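Sister chromatid cohesion protein (Chaetomium thermophilum, PDB 5T8V) probably helps to load cohesin onto chromatin, and is represented here by the HEAT-repeat C-terminal part of the SCC2-type loader. Local coordinates at residues A[1219-1230]-A[1277-1286]; A[1250-1258]-A[1300-1308]. One frame throughout, in Å; residues are numbered along the deposited sequence.

Interaction 1: A[1219-1230]-A[1277-1286]; sequences RGATTNPFTPKL and RFIIENLAFF
Glu1281 turns CG anti to its own carbonyl carbon (chi1 -69°) and runs extended beyond it, which carries the carboxylate up to the backbone of Gly1220 and the guanidinium of Arg1219. Its OE1 accepts the Gly1220 N-H at 2.7 Å, from above the carboxylate plane, while OE2 makes a salt bridge to Arg1219 NH1 at 3.2 Å. Arg1219, bent at chi2 and chi3, lays one guanidinium face against Arg1277, whose extended chain brings NE to the same OE2 in a second, weakly bonded salt bridge. Both arginines thus share one carboxylate in a salt-bridge network, which probably offsets their like charges. The loop 1219-1230 links helices 1200-1213 and 1231-1240 of this predominantly helical HEAT-repeat protein, and it folds over segment 1277-1286, with 724 Å² buried over both sides. Near its end, Leu1230 at the N-cap position of helix 1231-1240 gives its N-H to Asn1282 OD1 at 3.3 Å; the bond is nearly straight (169°) but meets the oxygen from above the carbonyl plane. Phe1226 and Phe1285 form an offset stack, centroids 4.6 Å apart and planes at 20°. Ala1284 CB covers the opposite face of Phe1285, and Trp1425 meets Phe1226 edge-to-face. Pro1228 sets CG 3.6 Å from Phe1286 CD1, extending the apolar packing toward Leu1230.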
loop_
_atom_site.group_PDB
_atom_site.type_symbol
_atom_site.label_atom_id
_atom_site.label_comp_id
_atom_site.label_asym_id
_atom_site.label_seq_id
_atom_site.Cartn_x
_atom_site.Cartn_y
_atom_site.Cartn_z
ATOM N N ARG A 1219 -10.065 5.426 38.348
ATOM C CA ARG A 1219 -9.668 4.173 37.727
ATOM C C ARG A 1219 -8.154 4.131 37.541
ATOM O O ARG A 1219 -7.481 5.161 37.447
ATOM C CB ARG A 1219 -10.360 3.991 36.375
ATOM C CG ARG A 1219 -11.871 4.191 36.393
ATOM C CD ARG A 1219 -12.603 3.097 37.154
ATOM N NE ARG A 1219 -12.421 1.772 36.558
ATOM C CZ ARG A 1219 -13.324 0.795 36.593
ATOM N NH1 ARG A 1219 -13.060 -0.374 36.027
ATOM N NH2 ARG A 1219 -14.501 0.982 37.177
ATOM N N GLY A 1220 -7.618 2.913 37.484
ATOM C CA GLY A 1220 -6.188 2.727 37.317
ATOM C C GLY A 1220 -5.691 2.790 35.892
ATOM O O GLY A 1220 -4.476 2.759 35.673
ATOM N N ALA A 1221 -6.595 2.885 34.921
ATOM C CA ALA A 1221 -6.203 2.959 33.521
ATOM C C ALA A 1221 -7.349 3.560 32.726
ATOM O O ALA A 1221 -8.510 3.522 33.145
ATOM C CB ALA A 1221 -5.823 1.580 32.970
ATOM N N THR A 1222 -7.007 4.118 31.569
ATOM C CA THR A 1222 -8.006 4.711 30.698
ATOM C C THR A 1222 -8.801 3.620 29.984
ATOM O O THR A 1222 -8.478 2.431 30.040
ATOM C CB THR A 1222 -7.352 5.635 29.669
ATOM O OG1 THR A 1222 -6.445 4.883 28.853
ATOM C CG2 THR A 1222 -6.599 6.761 30.356
ATOM N N THR A 1223 -9.859 4.048 29.301
ATOM C CA THR A 1223 -10.687 3.171 28.482
ATOM C C THR A 1223 -10.376 3.482 27.025
ATOM O O THR A 1223 -10.702 4.568 26.534
ATOM C CB THR A 1223 -12.169 3.367 28.795
ATOM O OG1 THR A 1223 -12.483 4.766 28.792
ATOM C CG2 THR A 1223 -12.505 2.775 30.159
ATOM N N ASN A 1224 -9.724 2.539 26.351
ATOM C CA ASN A 1224 -9.252 2.714 24.978
ATOM C C ASN A 1224 -8.119 3.747 24.917
ATOM O O ASN A 1224 -8.319 4.902 25.292
ATOM C CB ASN A 1224 -10.389 3.137 24.040
ATOM C CG ASN A 1224 -11.381 2.022 23.794
ATOM O OD1 ASN A 1224 -11.054 0.844 23.919
ATOM N ND2 ASN A 1224 -12.604 2.388 23.438
ATOM N N PRO A 1225 -6.921 3.340 24.455
ATOM C CA PRO A 1225 -6.498 1.992 24.050
ATOM C C PRO A 1225 -6.006 1.142 25.223
ATOM O O PRO A 1225 -5.068 0.360 25.065
ATOM C CB PRO A 1225 -5.364 2.274 23.065
ATOM C CG PRO A 1225 -4.755 3.530 23.560
ATOM C CD PRO A 1225 -5.873 4.340 24.172
ATOM N N PHE A 1226 -6.644 1.289 26.386
ATOM C CA PHE A 1226 -6.230 0.574 27.588
ATOM C C PHE A 1226 -4.773 0.876 27.920
ATOM O O PHE A 1226 -3.882 0.069 27.631
ATOM C CB PHE A 1226 -6.428 -0.945 27.420
ATOM C CG PHE A 1226 -7.670 -1.492 28.085
ATOM C CD1 PHE A 1226 -8.091 -1.026 29.320
ATOM C CD2 PHE A 1226 -8.406 -2.496 27.472
ATOM C CE1 PHE A 1226 -9.226 -1.539 29.923
ATOM C CE2 PHE A 1226 -9.541 -3.013 28.072
ATOM C CZ PHE A 1226 -9.949 -2.533 29.299
ATOM N N THR A 1227 -4.525 2.034 28.532
ATOM C CA THR A 1227 -3.188 2.416 28.958
ATOM C C THR A 1227 -3.207 2.772 30.439
ATOM O O THR A 1227 -4.129 3.457 30.899
ATOM C CB THR A 1227 -2.663 3.610 28.148
ATOM O OG1 THR A 1227 -3.553 4.724 28.294
ATOM C CG2 THR A 1227 -2.538 3.247 26.676
ATOM N N PRO A 1228 -2.212 2.332 31.208
ATOM C CA PRO A 1228 -2.217 2.623 32.646
ATOM C C PRO A 1228 -1.885 4.080 32.927
ATOM O O PRO A 1228 -1.213 4.755 32.142
ATOM C CB PRO A 1228 -1.136 1.689 33.197
ATOM C CG PRO A 1228 -0.181 1.542 32.070
ATOM C CD PRO A 1228 -1.013 1.571 30.812
ATOM N N LYS A 1229 -2.372 4.564 34.072
ATOM C CA LYS A 1229 -2.123 5.952 34.449
ATOM C C LYS A 1229 -0.636 6.213 34.640
ATOM O O LYS A 1229 -0.140 7.296 34.310
ATOM C CB LYS A 1229 -2.896 6.292 35.725
ATOM C CG LYS A 1229 -4.404 6.136 35.604
ATOM C CD LYS A 1229 -4.989 7.079 34.560
ATOM C CE LYS A 1229 -6.504 6.977 34.499
ATOM N NZ LYS A 1229 -7.146 7.386 35.778
ATOM N N LEU A 1230 0.092 5.233 35.170
ATOM C CA LEU A 1230 1.517 5.370 35.437
ATOM C C LEU A 1230 2.379 5.049 34.224
ATOM O O LEU A 1230 3.596 4.888 34.372
ATOM C CB LEU A 1230 1.919 4.462 36.602
ATOM C CG LEU A 1230 1.094 4.581 37.887
ATOM C CD1 LEU A 1230 1.564 3.566 38.921
ATOM C CD2 LEU A 1230 1.170 5.987 38.453
ATOM N N ARG A 1277 -7.213 -1.071 44.018
ATOM C CA ARG A 1277 -7.757 -1.205 42.671
ATOM C C ARG A 1277 -7.002 -0.315 41.694
ATOM O O ARG A 1277 -6.622 -0.749 40.596
ATOM C CB ARG A 1277 -9.244 -0.852 42.671
ATOM C CG ARG A 1277 -9.896 -0.958 41.300
ATOM C CD ARG A 1277 -11.349 -0.527 41.334
ATOM N NE ARG A 1277 -12.057 -0.949 40.129
ATOM C CZ ARG A 1277 -13.366 -0.819 39.944
ATOM N NH1 ARG A 1277 -14.128 -0.275 40.885
ATOM N NH2 ARG A 1277 -13.918 -1.241 38.813
ATOM N N PHE A 1278 -6.773 0.942 42.082
ATOM C CA PHE A 1278 -6.086 1.871 41.194
ATOM C C PHE A 1278 -4.741 1.319 40.743
ATOM O O PHE A 1278 -4.377 1.449 39.568
ATOM C CB PHE A 1278 -5.897 3.227 41.876
ATOM C CG PHE A 1278 -4.961 4.145 41.139
ATOM C CD1 PHE A 1278 -5.382 4.821 40.008
ATOM C CD2 PHE A 1278 -3.659 4.326 41.573
ATOM C CE1 PHE A 1278 -4.521 5.660 39.323
ATOM C CE2 PHE A 1278 -2.796 5.162 40.896
ATOM C CZ PHE A 1278 -3.227 5.831 39.770
ATOM N N ILE A 1279 -3.987 0.693 41.652
ATOM C CA ILE A 1279 -2.627 0.275 41.315
ATOM C C ILE A 1279 -2.537 -1.182 40.873
ATOM O O ILE A 1279 -1.446 -1.627 40.499
ATOM C CB ILE A 1279 -1.640 0.541 42.473
ATOM C CG1 ILE A 1279 -2.002 -0.263 43.722
ATOM C CG2 ILE A 1279 -1.597 2.031 42.787
ATOM C CD1 ILE A 1279 -0.971 -0.121 44.836
ATOM N N ILE A 1280 -3.635 -1.936 40.892
ATOM C CA ILE A 1280 -3.636 -3.243 40.230
ATOM C C ILE A 1280 -4.110 -3.115 38.788
ATOM O O ILE A 1280 -3.587 -3.787 37.890
ATOM C CB ILE A 1280 -4.483 -4.272 41.014
ATOM C CG1 ILE A 1280 -5.962 -3.886 41.025
ATOM C CG2 ILE A 1280 -3.957 -4.441 42.431
ATOM C CD1 ILE A 1280 -6.791 -4.639 40.004
ATOM N N GLU A 1281 -5.090 -2.239 38.544
ATOM C CA GLU A 1281 -5.494 -1.964 37.170
ATOM C C GLU A 1281 -4.327 -1.425 36.351
ATOM O O GLU A 1281 -4.313 -1.570 35.122
ATOM C CB GLU A 1281 -6.664 -0.983 37.158
ATOM C CG GLU A 1281 -7.961 -1.562 37.696
ATOM C CD GLU A 1281 -9.060 -0.523 37.822
ATOM O OE1 GLU A 1281 -8.779 0.586 38.321
ATOM O OE2 GLU A 1281 -10.203 -0.815 37.417
ATOM N N ASN A 1282 -3.343 -0.803 37.007
ATOM C CA ASN A 1282 -2.115 -0.428 36.313
ATOM C C ASN A 1282 -1.262 -1.653 36.011
ATOM O O ASN A 1282 -0.643 -1.738 34.945
ATOM C CB ASN A 1282 -1.314 0.576 37.144
ATOM C CG ASN A 1282 -1.859 1.987 37.048
ATOM O OD1 ASN A 1282 -1.700 2.657 36.029
ATOM N ND2 ASN A 1282 -2.490 2.453 38.118
ATOM N N LEU A 1283 -1.213 -2.612 36.939
ATOM C CA LEU A 1283 -0.413 -3.811 36.716
ATOM C C LEU A 1283 -0.947 -4.616 35.540
ATOM O O LEU A 1283 -0.173 -5.227 34.795
ATOM C CB LEU A 1283 -0.387 -4.673 37.978
ATOM C CG LEU A 1283 0.252 -4.041 39.216
ATOM C CD1 LEU A 1283 0.033 -4.926 40.433
ATOM C CD2 LEU A 1283 1.734 -3.781 38.998
ATOM N N ALA A 1284 -2.270 -4.630 35.359
ATOM C CA ALA A 1284 -2.860 -5.390 34.259
ATOM C C ALA A 1284 -2.193 -5.057 32.928
ATOM O O ALA A 1284 -1.858 -5.953 32.146
ATOM C CB ALA A 1284 -4.363 -5.121 34.186
ATOM N N PHE A 1285 -1.989 -3.769 32.658
ATOM C CA PHE A 1285 -1.420 -3.307 31.398
ATOM C C PHE A 1285 -0.272 -2.359 31.702
ATOM O O PHE A 1285 -0.438 -1.423 32.488
ATOM C CB PHE A 1285 -2.480 -2.604 30.547
ATOM C CG PHE A 1285 -3.889 -3.025 30.867
ATOM C CD1 PHE A 1285 -4.469 -4.110 30.226
ATOM C CD2 PHE A 1285 -4.632 -2.340 31.815
ATOM C CE1 PHE A 1285 -5.764 -4.498 30.524
ATOM C CE2 PHE A 1285 -5.926 -2.724 32.116
ATOM C CZ PHE A 1285 -6.492 -3.804 31.470
ATOM N N PHE A 1286 0.887 -2.596 31.088
ATOM C CA PHE A 1286 2.056 -1.774 31.383
ATOM C C PHE A 1286 3.089 -1.759 30.262
ATOM O O PHE A 1286 4.010 -0.935 30.282
ATOM C CB PHE A 1286 2.732 -2.270 32.670
ATOM C CG PHE A 1286 2.576 -1.348 33.857
ATOM C CD1 PHE A 1286 2.583 0.030 33.707
ATOM C CD2 PHE A 1286 2.434 -1.874 35.131
ATOM C CE1 PHE A 1286 2.442 0.862 34.805
ATOM C CE2 PHE A 1286 2.295 -1.047 36.229
ATOM C CZ PHE A 1286 2.300 0.323 36.065
#

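Interaction 2: A[1250-1258]-A[1300-1308]; sequences EKLVSQIDF and AMERLVAST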
loop_
_atom_site.group_PDB
_atom_site.type_symbol
_atom_site.label_atom_id
_atom_site.label_comp_id
_atom_site.label_asym_id
_atom_site.label_seq_id
_atom_site.Cartn_x
_atom_site.Cartn_y
_atom_site.Cartn_z
ATOM N N GLU A 1250 7.654 -4.130 42.281
ATOM C CA GLU A 1250 7.510 -4.774 43.579
ATOM C C GLU A 1250 6.951 -3.799 44.606
ATOM O O GLU A 1250 6.025 -4.139 45.355
ATOM C CB GLU A 1250 8.853 -5.340 44.036
ATOM C CG GLU A 1250 9.333 -6.507 43.190
ATOM C CD GLU A 1250 10.612 -7.126 43.716
ATOM O OE1 GLU A 1250 11.327 -6.453 44.490
ATOM O OE2 GLU A 1250 10.901 -8.287 43.357
ATOM N N LYS A 1251 7.474 -2.570 44.636
ATOM C CA LYS A 1251 6.959 -1.585 45.580
ATOM C C LYS A 1251 5.464 -1.372 45.377
ATOM O O LYS A 1251 4.703 -1.304 46.350
ATOM C CB LYS A 1251 7.723 -0.267 45.441
ATOM C CG LYS A 1251 7.290 0.826 46.424
ATOM C CD LYS A 1251 7.208 0.333 47.872
ATOM C CE LYS A 1251 8.531 -0.244 48.372
ATOM N NZ LYS A 1251 9.610 0.782 48.459
ATOM N N LEU A 1252 5.020 -1.279 44.119
ATOM C CA LEU A 1252 3.588 -1.217 43.850
ATOM C C LEU A 1252 2.863 -2.340 44.577
ATOM O O LEU A 1252 1.917 -2.099 45.335
ATOM C CB LEU A 1252 3.323 -1.297 42.345
ATOM C CG LEU A 1252 3.441 -0.003 41.544
ATOM C CD1 LEU A 1252 3.540 -0.312 40.059
ATOM C CD2 LEU A 1252 2.245 0.887 41.824
ATOM N N VAL A 1253 3.317 -3.579 44.372
ATOM C CA VAL A 1253 2.708 -4.714 45.059
ATOM C C VAL A 1253 2.737 -4.494 46.565
ATOM O O VAL A 1253 1.745 -4.740 47.263
ATOM C CB VAL A 1253 3.420 -6.023 44.663
ATOM C CG1 VAL A 1253 2.815 -7.212 45.400
ATOM C CG2 VAL A 1253 3.343 -6.237 43.157
ATOM N N SER A 1254 3.867 -4.013 47.088
ATOM C CA SER A 1254 3.982 -3.811 48.528
ATOM C C SER A 1254 3.018 -2.740 49.016
ATOM O O SER A 1254 2.595 -2.771 50.177
ATOM C CB SER A 1254 5.421 -3.445 48.892
ATOM O OG SER A 1254 6.303 -4.515 48.593
ATOM N N GLN A 1255 2.653 -1.793 48.150
ATOM C CA GLN A 1255 1.685 -0.774 48.531
ATOM C C GLN A 1255 0.269 -1.322 48.627
ATOM O O GLN A 1255 -0.624 -0.599 49.084
ATOM C CB GLN A 1255 1.727 0.385 47.532
ATOM C CG GLN A 1255 2.896 1.340 47.736
ATOM C CD GLN A 1255 2.608 2.398 48.784
ATOM O OE1 GLN A 1255 1.577 3.068 48.739
ATOM N NE2 GLN A 1255 3.520 2.552 49.737
ATOM N N ILE A 1256 0.045 -2.571 48.217
ATOM C CA ILE A 1256 -1.286 -3.162 48.293
ATOM C C ILE A 1256 -1.497 -3.945 49.584
ATOM O O ILE A 1256 -2.651 -4.217 49.948
ATOM C CB ILE A 1256 -1.544 -4.073 47.077
ATOM C CG1 ILE A 1256 -1.215 -3.336 45.775
ATOM C CG2 ILE A 1256 -3.005 -4.504 47.037
ATOM C CD1 ILE A 1256 -1.226 -4.205 44.540
ATOM N N ASP A 1257 -0.424 -4.306 50.288
ATOM C CA ASP A 1257 -0.543 -5.011 51.559
ATOM C C ASP A 1257 -1.442 -4.220 52.501
ATOM O O ASP A 1257 -1.647 -3.018 52.300
ATOM C CB ASP A 1257 0.835 -5.230 52.188
ATOM C CG ASP A 1257 0.920 -6.527 52.967
ATOM O OD1 ASP A 1257 -0.140 -7.071 53.339
ATOM O OD2 ASP A 1257 2.052 -6.999 53.211
ATOM N N PHE A 1258 -1.976 -4.870 53.531
ATOM C CA PHE A 1258 -2.959 -4.225 54.388
ATOM C C PHE A 1258 -2.926 -4.842 55.776
ATOM O O PHE A 1258 -2.413 -5.945 55.983
ATOM C CB PHE A 1258 -4.369 -4.335 53.797
ATOM C CG PHE A 1258 -4.771 -5.737 53.450
ATOM C CD1 PHE A 1258 -4.428 -6.285 52.224
ATOM C CD2 PHE A 1258 -5.492 -6.508 54.344
ATOM C CE1 PHE A 1258 -4.795 -7.574 51.900
ATOM C CE2 PHE A 1258 -5.862 -7.799 54.024
ATOM C CZ PHE A 1258 -5.515 -8.332 52.802
ATOM N N ALA A 1300 5.928 -11.520 43.217
ATOM C CA ALA A 1300 5.604 -10.709 44.384
ATOM C C ALA A 1300 4.110 -10.734 44.677
ATOM O O ALA A 1300 3.700 -10.704 45.844
ATOM C CB ALA A 1300 6.083 -9.273 44.173
ATOM N N MET A 1301 3.278 -10.788 43.633
ATOM C CA MET A 1301 1.835 -10.846 43.840
ATOM C C MET A 1301 1.421 -12.181 44.445
ATOM O O MET A 1301 0.613 -12.223 45.380
ATOM C CB MET A 1301 1.106 -10.601 42.518
ATOM C CG MET A 1301 1.311 -9.202 41.951
ATOM S SD MET A 1301 0.224 -8.819 40.560
ATOM C CE MET A 1301 0.838 -9.945 39.314
ATOM N N GLU A 1302 1.966 -13.285 43.929
ATOM C CA GLU A 1302 1.707 -14.588 44.533
ATOM C C GLU A 1302 2.210 -14.634 45.971
ATOM O O GLU A 1302 1.549 -15.200 46.851
ATOM C CB GLU A 1302 2.364 -15.691 43.703
ATOM C CG GLU A 1302 1.773 -15.866 42.313
ATOM C CD GLU A 1302 2.571 -16.834 41.460
ATOM O OE1 GLU A 1302 3.591 -17.361 41.951
ATOM O OE2 GLU A 1302 2.178 -17.068 40.297
ATOM N N ARG A 1303 3.379 -14.046 46.229
ATOM C CA ARG A 1303 3.925 -14.035 47.582
ATOM C C ARG A 1303 3.005 -13.279 48.534
ATOM O O ARG A 1303 2.676 -13.767 49.623
ATOM C CB ARG A 1303 5.327 -13.421 47.566
ATOM C CG ARG A 1303 6.057 -13.476 48.900
ATOM C CD ARG A 1303 7.557 -13.244 48.737
ATOM N NE ARG A 1303 7.858 -11.996 48.032
ATOM C CZ ARG A 1303 8.188 -11.902 46.745
ATOM N NH1 ARG A 1303 8.276 -12.984 45.980
ATOM N NH2 ARG A 1303 8.440 -10.711 46.217
ATOM N N LEU A 1304 2.566 -12.084 48.133
ATOM C CA LEU A 1304 1.661 -11.302 48.969
ATOM C C LEU A 1304 0.353 -12.045 49.209
ATOM O O LEU A 1304 -0.086 -12.205 50.354
ATOM C CB LEU A 1304 1.392 -9.944 48.318
ATOM C CG LEU A 1304 0.222 -9.137 48.891
ATOM C CD1 LEU A 1304 0.395 -8.898 50.387
ATOM C CD2 LEU A 1304 0.075 -7.818 48.150
ATOM N N VAL A 1305 -0.292 -12.499 48.131
ATOM C CA VAL A 1305 -1.574 -13.183 48.261
ATOM C C VAL A 1305 -1.447 -14.386 49.187
ATOM O O VAL A 1305 -2.299 -14.615 50.053
ATOM C CB VAL A 1305 -2.100 -13.584 46.869
ATOM C CG1 VAL A 1305 -3.309 -14.500 46.978
ATOM C CG2 VAL A 1305 -2.455 -12.340 46.064
ATOM N N ALA A 1306 -0.380 -15.173 49.024
ATOM C CA ALA A 1306 -0.188 -16.351 49.860
ATOM C C ALA A 1306 0.198 -15.995 51.291
ATOM O O ALA A 1306 0.037 -16.829 52.187
ATOM C CB ALA A 1306 0.877 -17.263 49.248
ATOM N N SER A 1307 0.702 -14.783 51.525
ATOM C CA SER A 1307 1.084 -14.366 52.870
ATOM C C SER A 1307 -0.100 -13.811 53.657
ATOM O O SER A 1307 -0.395 -14.287 54.758
ATOM C CB SER A 1307 2.205 -13.324 52.795
ATOM O OG SER A 1307 3.389 -13.887 52.255
ATOM N N THR A 1308 -0.791 -12.809 53.107
ATOM C CA THR A 1308 -1.889 -12.174 53.829
ATOM C C THR A 1308 -3.195 -12.943 53.658
ATOM O O THR A 1308 -3.978 -13.068 54.610
ATOM C CB THR A 1308 -2.063 -10.731 53.354
ATOM O OG1 THR A 1308 -0.795 -10.063 53.382
ATOM C CG2 THR A 1308 -3.043 -9.987 54.249
#
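Val1253 and Leu1304 have the most surface buried here, about 80 Å² each, and they meet through Val1253 CG1 and Leu1304 CD2 at 3.9 Å. The two branches of Val1253 divide the work: CG1, anti to the backbone N (chi1 179°), faces Ala1300 and Leu1304, whereas CG2 lies 3.8 Å from Met1301 CG, the two side chains crossing at about a right angle. Leu1304 is likewise forked. Its CD2 packs on Val1253 and on Ile1256 CB, and its CD1 comes to 3.5 Å from Asp1257 OD1, so that one leucine spans the apolar and polar halves of the contact.

Thr1308, with 57 Å² buried, continues the row one helical turn on. Its OG1 donates to Asp1257 OD1 at 3.1 Å, on the syn side of the carboxylate, 30° out of its plane. The Phe1258 N-H reaches that same oxygen at 2.9 Å on the anti side and from the opposite face, so two donors grip OD1 and limit the turning of the carboxylate. The other branch, Thr1308 CG2, sits over a face of the Phe1258 ring. A valine in place of Thr1308 would probably leave Asp1257 OD1 with the Phe1258 N-H as its one remaining donor within the contact, and the carboxylate freer to turn.

The axes of segments 1250-1254 and 1300-1308 run nearly parallel, 19° apart, with a closest approach of 9.8 Å. Helix 1271-1284 lies between the two helices in sequence and packs on Ile1256, and helix 1364-1387 touches Ile1256, Phe1258 and Val1305, bringing four helices together around residues 1256-1258.

Overall arrangement
Interactions 1 and 2 have centres about 18 Å apart, and their segments alternate along the chain: loop 1219-1230, segment 1250-1258, helix 1271-1284, then helix 1291-1319. They touch directly. Ile1279 CD1 lies 3.4 Å from Ile1256 CG1, and Ile1280 CG2 lies 3.5 Å from Ile1256 CD1. Helix 1271-1284 therefore receives the loop of interaction 1 on one part of its surface and segment 1250-1258 on another. Leu1252 adds a second bridge, packing on Leu1230 and Leu1283. Both contacts belong to the C-terminal region of this sister chromatid cohesion protein, where they join successive helices into one packed unit, by apolar packing and by polar bonds.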